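Local coordinates for uncharacterized tRNA/rRNA methyltransferase HI_0380 (Haemophilus influenzae, PDB 3ILK), which probably methylates RNA with S-adenosylmethionine as methyl donor, as a member of the TrmH (SpoU) family of the SPOUT methyltransferases, at residues I10-T15 / M147-V152; E100-Y105 / Y154-A159; F187-R192 / I225-L230. All blocks are in the same frame, centred on the assembly; numbering follows the deposited sequence.

Contact 1: residues I10-T15 / M147-V152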
ATOM      1  N   ILE A  10       2.805  24.455  -2.244  1.00 23.94           N
ATOM      2  CA  ILE A  10       2.207  24.136  -0.960  1.00 23.67           C
ATOM      3  C   ILE A  10       2.144  25.431  -0.134  1.00 23.94           C
ATOM      4  O   ILE A  10       3.165  26.054   0.120  1.00 22.83           O
ATOM      5  CB  ILE A  10       3.044  23.035  -0.230  1.00 23.46           C
ATOM      6  CG1 ILE A  10       3.055  21.714  -1.029  1.00 24.31           C
ATOM      7  CG2 ILE A  10       2.570  22.788   1.237  1.00 23.10           C
ATOM      8  CD1 ILE A  10       1.708  21.021  -1.131  1.00 21.75           C
ATOM      9  N   VAL A  11       0.942  25.849   0.255  1.00 23.48           N
ATOM     10  CA  VAL A  11       0.815  27.088   1.025  1.00 22.67           C
ATOM     11  C   VAL A  11       0.406  26.779   2.459  1.00 21.70           C
ATOM     12  O   VAL A  11      -0.568  26.105   2.685  1.00 20.55           O
ATOM     13  CB  VAL A  11      -0.245  28.040   0.401  1.00 24.06           C
ATOM     14  CG1 VAL A  11      -0.329  29.364   1.260  1.00 21.10           C
ATOM     15  CG2 VAL A  11       0.044  28.269  -1.164  1.00 20.69           C
ATOM     16  N   LEU A  12       1.127  27.308   3.437  1.00 22.29           N
ATOM     17  CA  LEU A  12       0.760  27.135   4.819  1.00 22.97           C
ATOM     18  C   LEU A  12       0.302  28.478   5.450  1.00 24.88           C
ATOM     19  O   LEU A  12       1.119  29.448   5.631  1.00 22.01           O
ATOM     20  CB  LEU A  12       1.962  26.589   5.613  1.00 23.02           C
ATOM     21  CG  LEU A  12       2.782  25.419   5.059  1.00 24.30           C
ATOM     22  CD1 LEU A  12       3.910  25.002   6.085  1.00 21.58           C
ATOM     23  CD2 LEU A  12       1.920  24.200   4.692  1.00 27.97           C
ATOM     24  N   ILE A  13      -0.996  28.515   5.782  1.00 24.45           N
ATOM     25  CA  ILE A  13      -1.616  29.703   6.399  1.00 23.82           C
ATOM     26  C   ILE A  13      -1.314  29.832   7.875  1.00 24.62           C
ATOM     27  O   ILE A  13      -1.765  29.018   8.682  1.00 24.56           O
ATOM     28  CB  ILE A  13      -3.129  29.702   6.273  1.00 24.13           C
ATOM     29  CG1 ILE A  13      -3.571  29.407   4.799  1.00 20.11           C
ATOM     30  CG2 ILE A  13      -3.712  31.040   6.721  1.00 22.89           C
ATOM     31  CD1 ILE A  13      -3.024  30.387   3.753  1.00 17.85           C
ATOM     32  N   GLU A  14      -0.623  30.913   8.217  1.00 24.06           N
ATOM     33  CA  GLU A  14      -0.331  31.272   9.623  1.00 25.80           C
ATOM     34  C   GLU A  14       0.097  30.098  10.422  1.00 26.83           C
ATOM     35  O   GLU A  14      -0.654  29.642  11.250  1.00 29.21           O
ATOM     36  CB  GLU A  14      -1.533  31.935  10.300  1.00 23.24           C
ATOM     37  CG  GLU A  14      -2.011  33.141   9.530  1.00 25.40           C
ATOM     38  CD  GLU A  14      -3.229  33.785  10.159  1.00 35.43           C
ATOM     39  OE1 GLU A  14      -3.479  33.606  11.382  1.00 42.74           O
ATOM     40  OE2 GLU A  14      -3.903  34.534   9.463  1.00 36.19           O
ATOM     41  N   THR A  15       1.312  29.617  10.207  1.00 27.71           N
ATOM     42  CA  THR A  15       1.835  28.556  11.023  1.00 28.12           C
ATOM     43  C   THR A  15       2.159  29.192  12.357  1.00 28.17           C
ATOM     44  O   THR A  15       2.420  30.390  12.408  1.00 26.16           O
ATOM     45  CB  THR A  15       3.158  28.006  10.432  1.00 29.23           C
ATOM     46  OG1 THR A  15       4.128  29.081  10.327  1.00 29.52           O
ATOM     47  CG2 THR A  15       2.912  27.362   9.082  1.00 30.11           C
HETATM   48  N   MSE A 147       1.160  16.284   9.391  1.00 26.21           N
HETATM   49  CA  MSE A 147       0.446  15.039   9.082  1.00 27.21           C
HETATM   50  C   MSE A 147      -0.357  15.279   7.804  1.00 25.59           C
HETATM   51  O   MSE A 147      -0.316  14.455   6.883  1.00 25.32           O
HETATM   52  CB  MSE A 147      -0.505  14.636  10.243  1.00 27.63           C
HETATM   53  CG  MSE A 147       0.163  14.174  11.525  1.00 32.84           C
HETATM   54 SE   MSE A 147      -1.036  14.058  13.152  0.55 39.58          SE
HETATM   55  CE  MSE A 147       0.265  13.037  14.303  1.00 35.67           C
ATOM     56  N   ALA A 148      -1.045  16.429   7.725  1.00 23.73           N
ATOM     57  CA  ALA A 148      -1.854  16.705   6.560  1.00 24.98           C
ATOM     58  C   ALA A 148      -1.018  16.848   5.277  1.00 23.87           C
ATOM     59  O   ALA A 148      -1.403  16.345   4.211  1.00 23.08           O
ATOM     60  CB  ALA A 148      -2.785  17.915   6.789  1.00 24.39           C
ATOM     61  N   VAL A 149       0.111  17.538   5.379  1.00 23.33           N
ATOM     62  CA  VAL A 149       0.983  17.735   4.230  1.00 23.63           C
ATOM     63  C   VAL A 149       1.601  16.403   3.797  1.00 22.63           C
ATOM     64  O   VAL A 149       1.623  16.108   2.620  1.00 23.20           O
ATOM     65  CB  VAL A 149       2.069  18.836   4.509  1.00 24.28           C
ATOM     66  CG1 VAL A 149       3.107  18.954   3.321  1.00 21.92           C
ATOM     67  CG2 VAL A 149       1.353  20.222   4.788  1.00 22.61           C
ATOM     68  N   GLN A 150       2.089  15.619   4.762  1.00 23.85           N
ATOM     69  CA  GLN A 150       2.629  14.263   4.485  1.00 22.12           C
ATOM     70  C   GLN A 150       1.612  13.481   3.655  1.00 21.95           C
ATOM     71  O   GLN A 150       1.956  12.979   2.581  1.00 20.54           O
ATOM     72  CB  GLN A 150       2.940  13.537   5.793  1.00 21.51           C
ATOM     73  CG  GLN A 150       3.768  12.218   5.686  1.00 20.34           C
ATOM     74  CD  GLN A 150       5.107  12.341   4.956  1.00 21.20           C
ATOM     75  OE1 GLN A 150       5.143  12.165   3.742  1.00 22.65           O
ATOM     76  NE2 GLN A 150       6.231  12.561   5.695  1.00 17.65           N
ATOM     77  N   LEU A 151       0.351  13.437   4.104  1.00 21.13           N
ATOM     78  CA  LEU A 151      -0.638  12.577   3.432  1.00 23.11           C
ATOM     79  C   LEU A 151      -0.990  13.097   2.076  1.00 21.37           C
ATOM     80  O   LEU A 151      -1.143  12.318   1.116  1.00 23.85           O
ATOM     81  CB  LEU A 151      -1.944  12.462   4.231  1.00 24.21           C
ATOM     82  CG  LEU A 151      -2.037  11.637   5.499  1.00 26.82           C
ATOM     83  CD1 LEU A 151      -3.488  11.294   5.724  1.00 30.62           C
ATOM     84  CD2 LEU A 151      -1.230  10.358   5.360  1.00 28.80           C
ATOM     85  N   VAL A 152      -1.114  14.410   1.951  1.00 20.56           N
ATOM     86  CA  VAL A 152      -1.544  14.961   0.595  1.00 20.24           C
ATOM     87  C   VAL A 152      -0.380  14.759  -0.399  1.00 20.44           C
ATOM     88  O   VAL A 152      -0.591  14.396  -1.580  1.00 21.97           O
ATOM     89  CB  VAL A 152      -1.876  16.458   0.709  1.00 19.92           C
ATOM     90  CG1 VAL A 152      -2.026  17.125  -0.694  1.00 17.35           C
ATOM     91  CG2 VAL A 152      -3.125  16.660   1.565  1.00 21.63           C
TER
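L12 and V149 make the closest touch between residues 10-15 and 147-152. CD2 of L12 lies 4.0 Å from CG2 of V149, and the two side chains meet nearly perpendicular. The CB of L12 does not aim straight at the helix. Its CG stands anti to the carbonyl carbon (chi1 -46°), and this brings the CD2 methyl round to the valine.

V149 is forked: CG2 goes to L12, while CG1 lies 4.4 Å from CG2 of I10. With CG1 anti to the backbone N (chi1 174°) and CG2 beside it, the fork opens toward the strand and offers one methyl to each residue. I10 sends its CB toward the helix and L12 brings only its tip, so one helix residue spans two strand positions on the same face of the sheet.

The I10 side is the looser one. V152, one helical turn after V149, points at the strand, but its CG1 stays 5.4 Å from I10 CD1. F113 of strand 109-113 and M28 of helix 18-31 pack on both I10 and V149. M147 and L151 pack on the same residues of the second subunit. The solvent side lies past the end of the strand, where E14 is exposed and forms a salt bridge with R115; A148 on the helix is partly exposed too.

No hydrogen bond crosses the contact, and all three touching residues are buried. Cohesion here is therefore purely apolar. It seats the helix on the parallel sheet close to T81 and G114, which probably bind S-adenosylmethionine.

Contact 2: residues E100-Y105 / Y154-A159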
ATOM      1  N   GLU A 100      -5.491  13.074  -8.496  1.00 23.48           N
ATOM      2  CA  GLU A 100      -5.702  12.807  -9.911  1.00 24.87           C
ATOM      3  C   GLU A 100      -5.964  14.094 -10.684  1.00 24.19           C
ATOM      4  O   GLU A 100      -5.450  14.252 -11.792  1.00 22.78           O
ATOM      5  CB  GLU A 100      -6.846  11.843 -10.146  1.00 25.42           C
ATOM      6  CG  GLU A 100      -6.501  10.448  -9.707  1.00 31.84           C
ATOM      7  CD  GLU A 100      -7.727   9.597  -9.600  1.00 38.11           C
ATOM      8  OE1 GLU A 100      -7.680   8.596  -8.836  1.00 41.62           O
ATOM      9  OE2 GLU A 100      -8.742   9.956 -10.260  1.00 39.30           O
ATOM     10  N   LYS A 101      -6.745  15.009 -10.098  1.00 23.32           N
ATOM     11  CA  LYS A 101      -6.956  16.305 -10.737  1.00 22.41           C
ATOM     12  C   LYS A 101      -5.686  17.129 -10.816  1.00 20.82           C
ATOM     13  O   LYS A 101      -5.466  17.772 -11.805  1.00 20.45           O
ATOM     14  CB  LYS A 101      -7.953  17.152  -9.958  1.00 23.08           C
ATOM     15  CG  LYS A 101      -9.415  16.956 -10.252  1.00 23.79           C
ATOM     16  CD  LYS A 101     -10.130  18.064  -9.434  1.00 27.04           C
ATOM     17  CE  LYS A 101     -11.419  17.586  -8.844  1.00 27.17           C
ATOM     18  NZ  LYS A 101     -12.488  17.542  -9.914  1.00 25.99           N
ATOM     19  N   VAL A 102      -4.924  17.240  -9.715  1.00 20.15           N
ATOM     20  CA  VAL A 102      -3.705  18.036  -9.737  1.00 19.82           C
ATOM     21  C   VAL A 102      -2.767  17.536 -10.871  1.00 21.74           C
ATOM     22  O   VAL A 102      -2.311  18.325 -11.730  1.00 21.94           O
ATOM     23  CB  VAL A 102      -3.065  18.038  -8.331  1.00 20.78           C
ATOM     24  CG1 VAL A 102      -1.793  18.870  -8.291  1.00 23.45           C
ATOM     25  CG2 VAL A 102      -4.095  18.697  -7.328  1.00 14.31           C
ATOM     26  N   VAL A 103      -2.588  16.219 -10.929  1.00 20.42           N
ATOM     27  CA  VAL A 103      -1.663  15.613 -11.836  1.00 22.76           C
ATOM     28  C   VAL A 103      -2.086  15.809 -13.298  1.00 22.58           C
ATOM     29  O   VAL A 103      -1.234  15.870 -14.176  1.00 23.86           O
ATOM     30  CB  VAL A 103      -1.515  14.084 -11.532  1.00 23.32           C
ATOM     31  CG1 VAL A 103      -2.279  13.221 -12.574  1.00 23.81           C
ATOM     32  CG2 VAL A 103      -0.077  13.726 -11.521  1.00 24.99           C
ATOM     33  N   ALA A 104      -3.385  15.909 -13.576  1.00 21.72           N
ATOM     34  CA  ALA A 104      -3.813  16.176 -14.970  1.00 19.82           C
ATOM     35  C   ALA A 104      -3.950  17.721 -15.232  1.00 19.52           C
ATOM     36  O   ALA A 104      -4.282  18.142 -16.343  1.00 18.76           O
ATOM     37  CB  ALA A 104      -5.117  15.499 -15.202  1.00 20.59           C
ATOM     38  N   TYR A 105      -3.717  18.574 -14.221  1.00 16.86           N
ATOM     39  CA  TYR A 105      -3.958  20.032 -14.406  1.00 15.82           C
ATOM     40  C   TYR A 105      -2.863  20.725 -15.238  1.00 15.46           C
ATOM     41  O   TYR A 105      -1.691  20.761 -14.855  1.00 13.85           O
ATOM     42  CB  TYR A 105      -4.159  20.823 -13.073  1.00 17.04           C
ATOM     43  CG  TYR A 105      -4.667  22.224 -13.417  1.00 18.69           C
ATOM     44  CD1 TYR A 105      -5.932  22.386 -13.996  1.00 13.52           C
ATOM     45  CD2 TYR A 105      -3.856  23.373 -13.259  1.00 14.77           C
ATOM     46  CE1 TYR A 105      -6.404  23.615 -14.334  1.00 14.25           C
ATOM     47  CE2 TYR A 105      -4.340  24.657 -13.663  1.00 13.50           C
ATOM     48  CZ  TYR A 105      -5.603  24.755 -14.140  1.00 14.78           C
ATOM     49  OH  TYR A 105      -6.110  25.951 -14.536  1.00 17.83           O
ATOM     50  N   TYR A 154       1.974  12.459  -0.286  1.00 19.01           N
ATOM     51  CA  TYR A 154       2.027  11.061  -0.626  1.00 19.15           C
ATOM     52  C   TYR A 154       0.990  10.733  -1.775  1.00 18.69           C
ATOM     53  O   TYR A 154       1.324  10.098  -2.712  1.00 20.16           O
ATOM     54  CB  TYR A 154       1.800  10.206   0.613  1.00 18.65           C
ATOM     55  CG  TYR A 154       1.376   8.777   0.305  1.00 21.47           C
ATOM     56  CD1 TYR A 154       2.327   7.792  -0.054  1.00 20.50           C
ATOM     57  CD2 TYR A 154       0.065   8.407   0.373  1.00 20.80           C
ATOM     58  CE1 TYR A 154       1.932   6.491  -0.335  1.00 22.29           C
ATOM     59  CE2 TYR A 154      -0.332   7.087   0.089  1.00 21.05           C
ATOM     60  CZ  TYR A 154       0.612   6.145  -0.260  1.00 22.59           C
ATOM     61  OH  TYR A 154       0.254   4.839  -0.523  1.00 18.25           O
ATOM     62  N   GLU A 155      -0.244  11.192  -1.673  1.00 18.96           N
ATOM     63  CA  GLU A 155      -1.250  10.897  -2.704  1.00 19.23           C
ATOM     64  C   GLU A 155      -0.842  11.593  -3.990  1.00 18.64           C
ATOM     65  O   GLU A 155      -1.011  11.045  -5.064  1.00 20.93           O
ATOM     66  CB  GLU A 155      -2.662  11.352  -2.274  1.00 19.03           C
ATOM     67  CG  GLU A 155      -3.431  10.425  -1.328  1.00 19.71           C
ATOM     68  CD  GLU A 155      -3.785   9.044  -1.895  1.00 22.87           C
ATOM     69  OE1 GLU A 155      -4.681   8.400  -1.342  1.00 23.72           O
ATOM     70  OE2 GLU A 155      -3.200   8.594  -2.900  1.00 25.95           O
ATOM     71  N   LEU A 156      -0.251  12.780  -3.882  1.00 19.42           N
ATOM     72  CA  LEU A 156       0.324  13.433  -5.053  1.00 20.00           C
ATOM     73  C   LEU A 156       1.414  12.601  -5.745  1.00 20.58           C
ATOM     74  O   LEU A 156       1.366  12.356  -6.985  1.00 20.94           O
ATOM     75  CB  LEU A 156       0.795  14.842  -4.755  1.00 20.06           C
ATOM     76  CG  LEU A 156      -0.280  15.886  -4.411  1.00 21.80           C
ATOM     77  CD1 LEU A 156       0.465  17.084  -3.836  1.00 23.37           C
ATOM     78  CD2 LEU A 156      -1.182  16.286  -5.639  1.00 22.63           C
ATOM     79  N   ARG A 157       2.349  12.092  -4.964  1.00 18.62           N
ATOM     80  CA  ARG A 157       3.380  11.297  -5.558  1.00 18.41           C
ATOM     81  C   ARG A 157       2.796  10.035  -6.202  1.00 18.81           C
ATOM     82  O   ARG A 157       3.206   9.654  -7.321  1.00 18.56           O
ATOM     83  CB  ARG A 157       4.451  10.920  -4.556  1.00 18.64           C
ATOM     84  CG  ARG A 157       5.621  10.211  -5.227  1.00 16.54           C
ATOM     85  CD  ARG A 157       6.817   9.947  -4.307  1.00 17.39           C
ATOM     86  NE  ARG A 157       7.918   9.374  -5.095  1.00 16.66           N
ATOM     87  CZ  ARG A 157       8.785  10.102  -5.796  1.00 16.64           C
ATOM     88  NH1 ARG A 157       8.716  11.419  -5.793  1.00 15.40           N
ATOM     89  NH2 ARG A 157       9.706   9.516  -6.519  1.00 16.11           N
HETATM   90  N   MSE A 158       1.851   9.394  -5.504  1.00 19.11           N
HETATM   91  CA  MSE A 158       1.215   8.162  -6.036  1.00 20.64           C
HETATM   92  C   MSE A 158       0.485   8.452  -7.348  1.00 20.69           C
HETATM   93  O   MSE A 158       0.507   7.637  -8.245  1.00 19.89           O
HETATM   94  CB  MSE A 158       0.197   7.562  -5.060  1.00 19.52           C
HETATM   95  CG  MSE A 158       0.804   7.044  -3.769  1.00 23.71           C
HETATM   96 SE   MSE A 158       2.082   5.595  -4.096  0.60 24.84          SE
HETATM   97  CE  MSE A 158       0.765   4.360  -4.840  1.00 24.29           C
ATOM     98  N   ALA A 159      -0.191   9.603  -7.424  1.00 21.81           N
ATOM     99  CA  ALA A 159      -0.871   9.996  -8.666  1.00 22.60           C
ATOM    100  C   ALA A 159       0.140  10.171  -9.809  1.00 23.35           C
ATOM    101  O   ALA A 159      -0.071   9.676 -10.907  1.00 22.38           O
ATOM    102  CB  ALA A 159      -1.684  11.265  -8.447  1.00 20.59           C
TER
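V102 of helix 95-104 receives the tip of L156 from helix 145-169. CD2 of L156 comes 3.7 Å from CB of V102 and 3.8 Å from its CG1. One leucine methyl thus rests against the branch point of the valine, and the two side chains cross obliquely. With chi1 at -67° the L156 chain leans back beside its own backbone N, and CD2 reaches over to the valine.

The second touch is looser and uses smaller groups. A159 and V103 face each other, with their CB atoms 4.2 Å apart. CG2 of V103 lies over the backbone of A159, 4.0 Å from its C atom. The small alanine also lets the start of the segment come near: E100 N is 4.2 Å from A159 CB. The CB of E100 points away from the other helix.

No hydrogen bond links the two segments. The next shell is partly charged: E155 forms salt bridges with R96 of helix 95-104 and with R96 of the second subunit, and its OE1 is also hydrogen-bonded to Y154 OH of that subunit.

The axes of the two short helical segments come within 9.0 Å and cross at -56°. A99, one turn before V103, also packs on L156 and A159. Beneath them lies strand 109-113, where I109 meets V102 and I111 meets L156. The contact therefore fills the corner between helix 95-104, helix 145-169 and the parallel sheet.

Contact 3: residues F187-R192 / I225-L230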
ATOM      1  N   PHE A 187      -6.591 -27.629 -25.415  1.00 20.84           N
ATOM      2  CA  PHE A 187      -7.724 -28.279 -24.756  1.00 21.39           C
ATOM      3  C   PHE A 187      -7.731 -29.756 -25.114  1.00 22.21           C
ATOM      4  O   PHE A 187      -7.791 -30.584 -24.223  1.00 23.38           O
ATOM      5  CB  PHE A 187      -9.072 -27.610 -25.077  1.00 22.29           C
ATOM      6  CG  PHE A 187      -9.196 -26.198 -24.571  1.00 23.84           C
ATOM      7  CD1 PHE A 187      -8.900 -25.885 -23.232  1.00 28.05           C
ATOM      8  CD2 PHE A 187      -9.654 -25.193 -25.415  1.00 25.61           C
ATOM      9  CE1 PHE A 187      -9.029 -24.576 -22.762  1.00 29.63           C
ATOM     10  CE2 PHE A 187      -9.784 -23.889 -24.966  1.00 28.33           C
ATOM     11  CZ  PHE A 187      -9.462 -23.573 -23.647  1.00 28.13           C
ATOM     12  N   ASP A 188      -7.624 -30.092 -26.403  1.00 22.03           N
ATOM     13  CA  ASP A 188      -7.472 -31.499 -26.801  1.00 23.22           C
ATOM     14  C   ASP A 188      -6.302 -32.210 -26.114  1.00 24.09           C
ATOM     15  O   ASP A 188      -6.419 -33.373 -25.736  1.00 24.31           O
ATOM     16  CB  ASP A 188      -7.387 -31.614 -28.327  1.00 23.38           C
ATOM     17  CG  ASP A 188      -8.591 -31.008 -28.994  1.00 23.94           C
ATOM     18  OD1 ASP A 188      -8.755 -31.078 -30.255  1.00 23.71           O
ATOM     19  OD2 ASP A 188      -9.412 -30.470 -28.213  1.00 21.55           O
ATOM     20  N   TYR A 189      -5.203 -31.490 -25.919  1.00 24.65           N
ATOM     21  CA  TYR A 189      -4.021 -32.011 -25.250  1.00 25.69           C
ATOM     22  C   TYR A 189      -4.293 -32.288 -23.748  1.00 26.41           C
ATOM     23  O   TYR A 189      -3.989 -33.370 -23.269  1.00 26.95           O
ATOM     24  CB  TYR A 189      -2.839 -31.048 -25.470  1.00 25.19           C
ATOM     25  CG  TYR A 189      -1.431 -31.547 -25.082  1.00 25.35           C
ATOM     26  CD1 TYR A 189      -1.158 -32.907 -24.868  1.00 23.52           C
ATOM     27  CD2 TYR A 189      -0.363 -30.642 -25.009  1.00 26.28           C
ATOM     28  CE1 TYR A 189       0.121 -33.345 -24.587  1.00 25.41           C
ATOM     29  CE2 TYR A 189       0.943 -31.060 -24.681  1.00 25.79           C
ATOM     30  CZ  TYR A 189       1.175 -32.415 -24.477  1.00 27.27           C
ATOM     31  OH  TYR A 189       2.450 -32.851 -24.179  1.00 26.70           O
ATOM     32  N   THR A 190      -4.839 -31.305 -23.021  1.00 26.98           N
ATOM     33  CA  THR A 190      -5.337 -31.497 -21.649  1.00 26.81           C
ATOM     34  C   THR A 190      -6.273 -32.729 -21.562  1.00 28.06           C
ATOM     35  O   THR A 190      -6.088 -33.599 -20.698  1.00 27.32           O
ATOM     36  CB  THR A 190      -6.087 -30.235 -21.148  1.00 26.62           C
ATOM     37  OG1 THR A 190      -5.211 -29.096 -21.172  1.00 24.57           O
ATOM     38  CG2 THR A 190      -6.649 -30.435 -19.734  1.00 26.44           C
ATOM     39  N   GLU A 191      -7.255 -32.802 -22.465  1.00 28.13           N
ATOM     40  CA  GLU A 191      -8.224 -33.916 -22.494  1.00 29.18           C
ATOM     41  C   GLU A 191      -7.567 -35.277 -22.646  1.00 29.03           C
ATOM     42  O   GLU A 191      -7.734 -36.157 -21.787  1.00 28.65           O
ATOM     43  CB  GLU A 191      -9.212 -33.796 -23.643  1.00 29.52           C
ATOM     44  CG  GLU A 191      -9.840 -32.442 -23.861  1.00 32.59           C
ATOM     45  CD  GLU A 191     -10.908 -32.472 -24.942  1.00 34.44           C
ATOM     46  OE1 GLU A 191     -11.610 -33.511 -25.062  1.00 37.31           O
ATOM     47  OE2 GLU A 191     -11.043 -31.454 -25.670  1.00 35.25           O
ATOM     48  N   ARG A 192      -6.866 -35.457 -23.768  1.00 28.72           N
ATOM     49  CA  ARG A 192      -6.093 -36.672 -24.009  1.00 28.82           C
ATOM     50  C   ARG A 192      -5.258 -37.104 -22.784  1.00 28.25           C
ATOM     51  O   ARG A 192      -5.329 -38.260 -22.350  1.00 27.70           O
ATOM     52  CB  ARG A 192      -5.190 -36.528 -25.240  1.00 29.03           C
ATOM     53  CG  ARG A 192      -4.421 -37.827 -25.512  1.00 31.16           C
ATOM     54  CD  ARG A 192      -3.611 -37.805 -26.779  1.00 33.43           C
ATOM     55  NE  ARG A 192      -2.236 -37.379 -26.537  1.00 34.27           N
ATOM     56  CZ  ARG A 192      -1.705 -36.283 -27.058  1.00 35.12           C
ATOM     57  NH1 ARG A 192      -2.441 -35.508 -27.848  1.00 35.95           N
ATOM     58  NH2 ARG A 192      -0.440 -35.969 -26.802  1.00 35.98           N
ATOM     59  N   ILE A 225       3.590 -22.007 -20.707  1.00 20.72           N
ATOM     60  CA  ILE A 225       3.792 -22.704 -19.468  1.00 21.13           C
ATOM     61  C   ILE A 225       2.868 -23.947 -19.350  1.00 21.39           C
ATOM     62  O   ILE A 225       3.343 -25.038 -19.038  1.00 22.15           O
ATOM     63  CB  ILE A 225       3.617 -21.728 -18.254  1.00 20.68           C
ATOM     64  CG1 ILE A 225       4.920 -20.975 -17.973  1.00 22.20           C
ATOM     65  CG2 ILE A 225       3.212 -22.473 -17.000  1.00 21.46           C
ATOM     66  CD1 ILE A 225       5.210 -19.787 -18.866  1.00 23.28           C
ATOM     67  N   LEU A 226       1.571 -23.764 -19.578  1.00 21.23           N
ATOM     68  CA  LEU A 226       0.566 -24.823 -19.405  1.00 22.65           C
ATOM     69  C   LEU A 226       0.709 -26.006 -20.353  1.00 22.74           C
ATOM     70  O   LEU A 226       0.435 -27.154 -19.959  1.00 22.39           O
ATOM     71  CB  LEU A 226      -0.852 -24.264 -19.571  1.00 22.40           C
ATOM     72  CG  LEU A 226      -1.404 -23.292 -18.529  1.00 23.15           C
ATOM     73  CD1 LEU A 226      -2.769 -22.736 -19.049  1.00 18.87           C
ATOM     74  CD2 LEU A 226      -1.493 -23.892 -17.110  1.00 21.09           C
ATOM     75  N   ASN A 227       1.082 -25.708 -21.605  1.00 22.65           N
ATOM     76  CA  ASN A 227       1.449 -26.711 -22.585  1.00 22.95           C
ATOM     77  C   ASN A 227       2.722 -27.436 -22.120  1.00 23.98           C
ATOM     78  O   ASN A 227       2.841 -28.657 -22.294  1.00 23.48           O
ATOM     79  CB  ASN A 227       1.644 -26.091 -23.995  1.00 22.45           C
ATOM     80  CG  ASN A 227       0.370 -26.127 -24.848  1.00 22.76           C
ATOM     81  OD1 ASN A 227      -0.527 -26.928 -24.601  1.00 21.87           O
ATOM     82  ND2 ASN A 227       0.293 -25.257 -25.868  1.00 18.32           N
ATOM     83  N   GLY A 228       3.623 -26.685 -21.470  1.00 24.41           N
ATOM     84  CA  GLY A 228       4.877 -27.220 -20.944  1.00 24.52           C
ATOM     85  C   GLY A 228       4.679 -28.180 -19.778  1.00 24.36           C
ATOM     86  O   GLY A 228       5.431 -29.156 -19.628  1.00 22.88           O
HETATM   87  N   MSE A 229       3.685 -27.890 -18.944  1.00 24.92           N
HETATM   88  CA  MSE A 229       3.275 -28.817 -17.872  1.00 25.78           C
HETATM   89  C   MSE A 229       2.674 -30.124 -18.474  1.00 26.12           C
HETATM   90  O   MSE A 229       3.053 -31.220 -18.078  1.00 27.51           O
HETATM   91  CB  MSE A 229       2.316 -28.137 -16.887  1.00 25.26           C
HETATM   92  CG  MSE A 229       2.949 -26.897 -16.204  1.00 24.45           C
HETATM   93 SE   MSE A 229       1.730 -25.636 -15.305  0.60 24.68          SE
HETATM   94  CE  MSE A 229       1.804 -26.410 -13.500  1.00 27.05           C
ATOM     95  N   LEU A 230       1.767 -30.009 -19.432  1.00 25.74           N
ATOM     96  CA  LEU A 230       1.210 -31.211 -20.095  1.00 25.48           C
ATOM     97  C   LEU A 230       2.263 -32.145 -20.720  1.00 25.29           C
ATOM     98  O   LEU A 230       2.122 -33.380 -20.665  1.00 24.40           O
ATOM     99  CB  LEU A 230       0.164 -30.836 -21.141  1.00 25.49           C
ATOM    100  CG  LEU A 230      -1.078 -30.132 -20.609  1.00 24.31           C
ATOM    101  CD1 LEU A 230      -1.891 -29.600 -21.783  1.00 24.63           C
ATOM    102  CD2 LEU A 230      -1.915 -31.039 -19.727  1.00 23.55           C
TER
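Y189 lays one face of its ring against L230. CB of L230 stands 3.8 Å from the ring centroid and 18° off the ring normal, a CH-pi contact, and is nearer the ring's margin than its middle. The two side chains run antiparallel alongside each other. CG of Y189 is anti to the backbone N (chi1 -168°), which carries the ring across to helix 220-240.

N227 OD1 comes to the edge of the ring, close to its plane, 3.7 Å from Y189 CD2. The amide and ring planes are 41° apart. Beyond the ring, Y189 OH is hydrogen-bonded to E234 and S231, so its polar end is held on the same helix that L230 belongs to.

The far end of L230 turns to T190. CD1 sits 3.4 Å from T190 OG1, which is hydrogen-bonded to F186 O of its own helix.

The segments run at 27° to each other, with axes 10.4 Å apart. F186 and Y194 of helix 180-197 also pack on L230, while helix 204-216 covers another side through M206 and K210 on F187 and through Y213 on L226, where Y213 of the second subunit packs as well.

Contacts 1 and 2 share helix 145-169, whose successive turns meet first strand 8-13 and then helix 95-104. Their centres are 16 Å apart, and in sequence the order is 10-15, 100-105, 147-152, 154-159, so the two contacts interleave. Together they fix the shared helix to the parallel sheet and to helix 95-104 in the SPOUT-type domain. Contact 3 comes later in the chain and joins helices 180-197 and 220-240. Its centre lies 58 Å from that of contact 1 and 45 Å from that of contact 2. The chain thus has two separate parts, a probable S-adenosylmethionine-binding domain and a C-terminal helical unit. All three contacts touch the second subunit, so both parts take part in the dimer.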